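Local coordinates for Tat-secreted protein Rv2525c (Mycobacterium tuberculosis, PDB 4PMQ) that may act as a peptidoglycan hydrolase with glycosidase activity and displays esterase activity in vitro toward p-nitrophenyl esters, at residues D9-V14 against A40-K45; I29-D34 against V63-Y68. One frame throughout, in Å; residues are numbered along the deposited sequence.

Contact 1 of 2, residues D9-V14 against A40-K45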
loop_
_atom_site.group_PDB
_atom_site.type_symbol
_atom_site.label_atom_id
_atom_site.label_comp_id
_atom_site.label_asym_id
_atom_site.label_seq_id
_atom_site.Cartn_x
_atom_site.Cartn_y
_atom_site.Cartn_z
ATOM N N ASP A 9 3.132 -7.241 -4.827
ATOM C CA ASP A 9 1.788 -6.916 -4.350
ATOM C C ASP A 9 0.779 -7.629 -5.259
ATOM O O ASP A 9 1.047 -7.838 -6.443
ATOM C CB ASP A 9 1.531 -5.409 -4.226
ATOM C CG ASP A 9 1.347 -4.706 -5.552
ATOM O OD1 ASP A 9 0.245 -4.827 -6.134
ATOM O OD2 ASP A 9 2.295 -4.036 -5.998
ATOM N N TYR A 10 -0.358 -8.050 -4.693
ATOM C CA TYR A 10 -1.343 -8.846 -5.438
ATOM C C TYR A 10 -2.652 -8.859 -4.709
ATOM O O TYR A 10 -2.654 -8.887 -3.475
ATOM C CB TYR A 10 -0.849 -10.299 -5.617
ATOM C CG TYR A 10 -0.097 -10.851 -4.422
ATOM C CD1 TYR A 10 1.262 -10.596 -4.251
ATOM C CD2 TYR A 10 -0.739 -11.649 -3.472
ATOM C CE1 TYR A 10 1.964 -11.102 -3.161
ATOM C CE2 TYR A 10 -0.036 -12.190 -2.386
ATOM C CZ TYR A 10 1.313 -11.894 -2.232
ATOM O OH TYR A 10 2.052 -12.373 -1.188
ATOM N N ALA A 11 -3.751 -8.866 -5.466
ATOM C CA ALA A 11 -5.099 -8.877 -4.892
ATOM C C ALA A 11 -5.867 -10.160 -5.193
ATOM O O ALA A 11 -6.837 -10.445 -4.474
ATOM C CB ALA A 11 -5.892 -7.695 -5.445
ATOM N N ALA A 12 -5.505 -10.902 -6.268
ATOM C CA ALA A 12 -6.323 -12.020 -6.747
ATOM C C ALA A 12 -6.275 -13.288 -5.903
ATOM O O ALA A 12 -7.135 -14.144 -6.067
ATOM C CB ALA A 12 -5.979 -12.370 -8.190
ATOM N N GLY A 13 -5.305 -13.410 -5.008
ATOM C CA GLY A 13 -5.193 -14.626 -4.217
ATOM C C GLY A 13 -4.077 -14.566 -3.202
ATOM O O GLY A 13 -3.385 -13.550 -3.074
ATOM N N VAL A 14 -3.949 -15.641 -2.432
ATOM C CA VAL A 14 -2.925 -15.754 -1.397
ATOM C C VAL A 14 -1.835 -16.651 -1.943
ATOM O O VAL A 14 -2.131 -17.745 -2.407
ATOM C CB VAL A 14 -3.514 -16.300 -0.067
ATOM C CG1 VAL A 14 -2.422 -16.517 0.972
ATOM C CG2 VAL A 14 -4.598 -15.362 0.473
ATOM N N ALA A 40 -15.413 -9.892 -4.822
ATOM C CA ALA A 40 -15.310 -11.173 -4.081
ATOM C C ALA A 40 -14.130 -12.023 -4.634
ATOM O O ALA A 40 -13.565 -12.825 -3.908
ATOM C CB ALA A 40 -16.619 -11.962 -4.180
ATOM N N TRP A 41 -13.769 -11.832 -5.916
ATOM C CA TRP A 41 -12.617 -12.489 -6.554
ATOM C C TRP A 41 -11.286 -12.065 -5.919
ATOM O O TRP A 41 -10.263 -12.683 -6.205
ATOM C CB TRP A 41 -12.565 -12.140 -8.056
ATOM C CG TRP A 41 -12.350 -10.683 -8.375
ATOM C CD1 TRP A 41 -13.319 -9.726 -8.500
ATOM C CD2 TRP A 41 -11.095 -10.023 -8.641
ATOM N NE1 TRP A 41 -12.746 -8.511 -8.820
ATOM C CE2 TRP A 41 -11.383 -8.660 -8.896
ATOM C CE3 TRP A 41 -9.750 -10.443 -8.650
ATOM C CZ2 TRP A 41 -10.376 -7.720 -9.200
ATOM C CZ3 TRP A 41 -8.751 -9.516 -8.933
ATOM C CH2 TRP A 41 -9.062 -8.169 -9.198
ATOM N N MET A 42 -11.267 -10.980 -5.110
ATOM C CA MET A 42 -9.978 -10.519 -4.561
ATOM C C MET A 42 -9.655 -11.271 -3.281
ATOM O O MET A 42 -9.622 -10.702 -2.187
ATOM C CB MET A 42 -9.954 -9.009 -4.368
ATOM C CG MET A 42 -9.926 -8.271 -5.713
ATOM S SD MET A 42 -9.760 -6.481 -5.561
ATOM C CE MET A 42 -11.179 -6.191 -4.639
ATOM N N LEU A 43 -9.315 -12.555 -3.461
ATOM C CA LEU A 43 -8.983 -13.464 -2.363
ATOM C C LEU A 43 -7.727 -13.027 -1.623
ATOM O O LEU A 43 -7.499 -13.479 -0.502
ATOM C CB LEU A 43 -8.841 -14.901 -2.896
ATOM C CG LEU A 43 -10.155 -15.495 -3.487
ATOM C CD1 LEU A 43 -9.933 -16.916 -4.037
ATOM C CD2 LEU A 43 -11.292 -15.483 -2.471
ATOM N N GLY A 44 -6.976 -12.085 -2.203
ATOM C CA GLY A 44 -5.811 -11.512 -1.533
ATOM C C GLY A 44 -6.166 -10.402 -0.559
ATOM O O GLY A 44 -5.269 -9.790 0.026
ATOM N N LYS A 45 -7.469 -10.116 -0.377
ATOM C CA LYS A 45 -7.896 -9.062 0.560
ATOM C C LYS A 45 -8.827 -9.620 1.639
ATOM O O LYS A 45 -9.852 -10.175 1.291
ATOM C CB LYS A 45 -8.669 -7.956 -0.189
ATOM C CG LYS A 45 -7.922 -7.194 -1.265
ATOM C CD LYS A 45 -8.750 -5.954 -1.670
ATOM C CE LYS A 45 -8.051 -5.143 -2.721
ATOM N NZ LYS A 45 -8.869 -3.937 -3.055
#
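The Trp41 indole meets Ala12 at an edge: CB of Ala12 lies near the ring plane, 4.0 Å from CZ3. One face of the same ring carries CG of the next residue, Met42, 3.3 Å above the plane and over its centre. Trp41 CG itself stands between its backbone N and carbonyl carbon (chi1 64°). Met42 in turn sets SD 4.1 Å from Ala11 CB, while its CB rests against Ala11 O. That carbonyl oxygen is the polar anchor: Gly44 N donates to it at 2.8 Å, with a bent N-H...O angle of 144° and the nitrogen well above the carbonyl plane. Gly44 CA lies 3.5 Å from Gly13 O, which is buried here with no partner in the model. On the outer side Leu43 CB packs on Gly13 CA at 3.9 Å, and Val14 CG2 touches Leu43 O at 3.6 Å. An inverse gamma turn centred on Met42 runs into a type I beta turn from Met42 to Lys45. This turn packs on the loop after strand 6-9, joining loops that follow two adjacent parallel strands, 6-9 and 27-31, of the barrel-like sheet.

Contact 2 of 2, residues I29-D34 against V63-Y68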
loop_
_atom_site.group_PDB
_atom_site.type_symbol
_atom_site.label_atom_id
_atom_site.label_comp_id
_atom_site.label_asym_id
_atom_site.label_seq_id
_atom_site.Cartn_x
_atom_site.Cartn_y
_atom_site.Cartn_z
ATOM N N ILE A 29 3.810 -6.691 -0.173
ATOM C CA ILE A 29 3.002 -5.553 0.307
ATOM C C ILE A 29 1.598 -6.079 0.211
ATOM O O ILE A 29 1.160 -6.420 -0.895
ATOM C CB ILE A 29 3.194 -4.230 -0.514
ATOM C CG1 ILE A 29 4.679 -3.807 -0.596
ATOM C CG2 ILE A 29 2.338 -3.122 0.124
ATOM C CD1 ILE A 29 4.995 -2.845 -1.675
ATOM N N ARG A 30 0.909 -6.188 1.346
ATOM C CA ARG A 30 -0.363 -6.873 1.426
ATOM C C ARG A 30 -1.500 -6.000 1.955
ATOM O O ARG A 30 -1.300 -5.111 2.790
ATOM C CB ARG A 30 -0.166 -8.125 2.318
ATOM C CG ARG A 30 0.856 -9.130 1.723
ATOM C CD ARG A 30 0.348 -9.762 0.430
ATOM N NE ARG A 30 -0.761 -10.642 0.770
ATOM C CZ ARG A 30 -2.041 -10.415 0.487
ATOM N NH1 ARG A 30 -2.396 -9.349 -0.234
ATOM N NH2 ARG A 30 -2.979 -11.257 0.919
ATOM N N TYR A 31 -2.726 -6.292 1.470
ATOM C CA TYR A 31 -3.891 -5.498 1.775
ATOM C C TYR A 31 -4.465 -5.728 3.146
ATOM O O TYR A 31 -4.840 -6.857 3.499
ATOM C CB TYR A 31 -4.996 -5.807 0.758
ATOM C CG TYR A 31 -4.650 -5.343 -0.627
ATOM C CD1 TYR A 31 -4.752 -3.996 -0.975
ATOM C CD2 TYR A 31 -4.194 -6.240 -1.591
ATOM C CE1 TYR A 31 -4.458 -3.556 -2.257
ATOM C CE2 TYR A 31 -3.883 -5.807 -2.884
ATOM C CZ TYR A 31 -4.026 -4.463 -3.209
ATOM O OH TYR A 31 -3.739 -4.004 -4.473
ATOM N N VAL A 32 -4.665 -4.618 3.857
ATOM C CA VAL A 32 -5.379 -4.635 5.131
ATOM C C VAL A 32 -6.758 -3.978 4.865
ATOM O O VAL A 32 -7.191 -3.069 5.568
ATOM C CB VAL A 32 -4.577 -3.996 6.294
ATOM C CG1 VAL A 32 -3.371 -4.872 6.648
ATOM C CG2 VAL A 32 -4.130 -2.555 5.976
ATOM N N SER A 33 -7.441 -4.477 3.820
ATOM C CA SER A 33 -8.736 -3.970 3.351
ATOM C C SER A 33 -9.731 -5.068 3.064
ATOM O O SER A 33 -9.363 -6.198 2.754
ATOM C CB SER A 33 -8.547 -3.200 2.050
ATOM O OG SER A 33 -7.600 -2.173 2.198
ATOM N N ASP A 34 -11.014 -4.713 3.122
ATOM C CA ASP A 34 -12.104 -5.613 2.774
ATOM C C ASP A 34 -12.221 -5.699 1.263
ATOM O O ASP A 34 -11.653 -4.871 0.539
ATOM C CB ASP A 34 -13.422 -5.091 3.365
ATOM C CG ASP A 34 -13.449 -5.123 4.887
ATOM O OD1 ASP A 34 -13.255 -6.215 5.466
ATOM O OD2 ASP A 34 -13.654 -4.060 5.492
ATOM N N VAL A 63 4.651 -5.723 4.422
ATOM C CA VAL A 63 4.297 -4.307 4.430
ATOM C C VAL A 63 2.789 -4.224 4.250
ATOM O O VAL A 63 2.252 -4.958 3.422
ATOM C CB VAL A 63 5.042 -3.507 3.326
ATOM C CG1 VAL A 63 4.580 -2.051 3.311
ATOM C CG2 VAL A 63 6.561 -3.570 3.540
ATOM N N SER A 64 2.128 -3.284 4.930
ATOM C CA SER A 64 0.671 -3.166 4.804
ATOM C C SER A 64 0.242 -2.019 3.888
ATOM O O SER A 64 0.802 -0.924 3.960
ATOM C CB SER A 64 0.033 -2.929 6.169
ATOM O OG SER A 64 0.178 -4.040 7.034
ATOM N N CYS A 65 -0.798 -2.262 3.068
ATOM C CA CYS A 65 -1.365 -1.200 2.258
ATOM C C CYS A 65 -2.874 -1.301 2.308
ATOM O O CYS A 65 -3.425 -2.354 2.641
ATOM C CB CYS A 65 -0.851 -1.244 0.824
ATOM S SG CYS A 65 -1.385 -2.702 -0.095
ATOM N N TYR A 66 -3.528 -0.211 2.017
ATOM C CA TYR A 66 -4.981 -0.176 2.096
ATOM C C TYR A 66 -5.575 0.320 0.813
ATOM O O TYR A 66 -5.242 1.424 0.394
ATOM C CB TYR A 66 -5.420 0.761 3.245
ATOM C CG TYR A 66 -6.913 0.740 3.482
ATOM C CD1 TYR A 66 -7.781 1.498 2.687
ATOM C CD2 TYR A 66 -7.465 -0.051 4.487
ATOM C CE1 TYR A 66 -9.163 1.440 2.865
ATOM C CE2 TYR A 66 -8.852 -0.130 4.667
ATOM C CZ TYR A 66 -9.692 0.615 3.850
ATOM O OH TYR A 66 -11.047 0.584 4.045
ATOM N N GLN A 67 -6.511 -0.428 0.249
ATOM C CA GLN A 67 -7.309 0.036 -0.892
ATOM C C GLN A 67 -8.608 -0.709 -0.865
ATOM O O GLN A 67 -8.614 -1.931 -1.017
ATOM C CB GLN A 67 -6.617 -0.136 -2.246
ATOM C CG GLN A 67 -7.456 0.539 -3.354
ATOM C CD GLN A 67 -6.857 0.576 -4.722
ATOM O OE1 GLN A 67 -5.661 0.365 -4.920
ATOM N NE2 GLN A 67 -7.687 0.923 -5.697
ATOM N N TYR A 68 -9.694 0.020 -0.675
ATOM C CA TYR A 68 -11.005 -0.611 -0.657
ATOM C C TYR A 68 -11.710 -0.361 -1.993
ATOM O O TYR A 68 -12.000 -1.315 -2.707
ATOM C CB TYR A 68 -11.852 -0.128 0.535
ATOM C CG TYR A 68 -13.270 -0.670 0.501
ATOM C CD1 TYR A 68 -13.552 -1.976 0.905
ATOM C CD2 TYR A 68 -14.334 0.129 0.093
ATOM C CE1 TYR A 68 -14.861 -2.483 0.867
ATOM C CE2 TYR A 68 -15.640 -0.367 0.043
ATOM C CZ TYR A 68 -15.905 -1.659 0.463
ATOM O OH TYR A 68 -17.213 -2.114 0.416
HETATM O O HOH W 1 -11.713 -3.978 -2.186
HETATM O O HOH W 2 -11.799 -2.116 4.082
#
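Cys65 SG sits over one face of the Tyr31 ring, 4.1 Å from its centroid, a sulfur-aromatic contact at the buried heart of the pairing. Cys65 SG takes the place between its backbone N and carbonyl carbon (chi1 66°), where it touches both Tyr31 CD1 and, at 3.8 Å, Ile29 CG2. Ile29 and Val63 lie side by side, and Trp160 of strand 158-161 packs on Ile29 and Cys65 from the barrel interior. Three backbone bonds join the parallel strands: Arg30 N to Val63 O, Cys65 N to Arg30 O and Val32 N to Cys65 O, the first and last nearly along the C=O axis. On the face that carries Ser64, Val32 CG1 packs against Ser64 OG at 3.7 Å, next to helix 79-96, whose His94 bonds that hydroxyl.

Past the strand ends Gln67 N donates to Ser33 OG at 2.8 Å, and this hydroxyl oxygen lies 3.1 Å above the Tyr66 ring plane, offset toward the rim, while Ser33 CB makes a CH-pi contact over the ring face. Val32 O is buried without a partner. At the looser end Asp34 and Tyr68, both partly exposed, are joined through water: one donates to Asp34 O and Tyr68 O, and another, 2.8 Å from Tyr66 OH, also binds Asp34 N and OD2. Tyr66 OH also hydrogen-bonds His86. Direct contact is slight, Asp34 CB lying 3.9 Å from Tyr68 CE1 and Asp34 O near CD1. Asp34 also salt-bridges Arg89. Tyr31 OH and Gln67 OE1 hydrogen-bond a glycerol, and Tyr31 OH a tartrate, both probably from the crystallisation liquor; Gln67 NE2 binds Asp110. These sites are consistent with a pocket at the C-terminal strand ends of a parallel beta-alpha-beta unit within a TIM-barrel-like fold.

Overall arrangement
The centres of the two contacts lie about 10 Å apart, and their segments alternate along the chain: 9-14, 29-34, 40-45, 63-68. Contact 2 pairs neighbouring parallel strands 27-31 and 61-66, linked through helix 49-57; contact 1 joins loops that follow strands 6-9 and 27-31. They meet where Arg30 NH2 probably bonds Gly44 O, with Arg30 NE salt-bridged to Glu51, and where Lys45 NZ probably bonds Gln67 O. Lys45 also makes a cation-pi contact with Tyr31, and both residues bind tartrate. The bound molecules are consistent with a pocket at the C-terminal strand ends, where TIM-barrel enzymes carry their active sites; whether it is the active site here is not established.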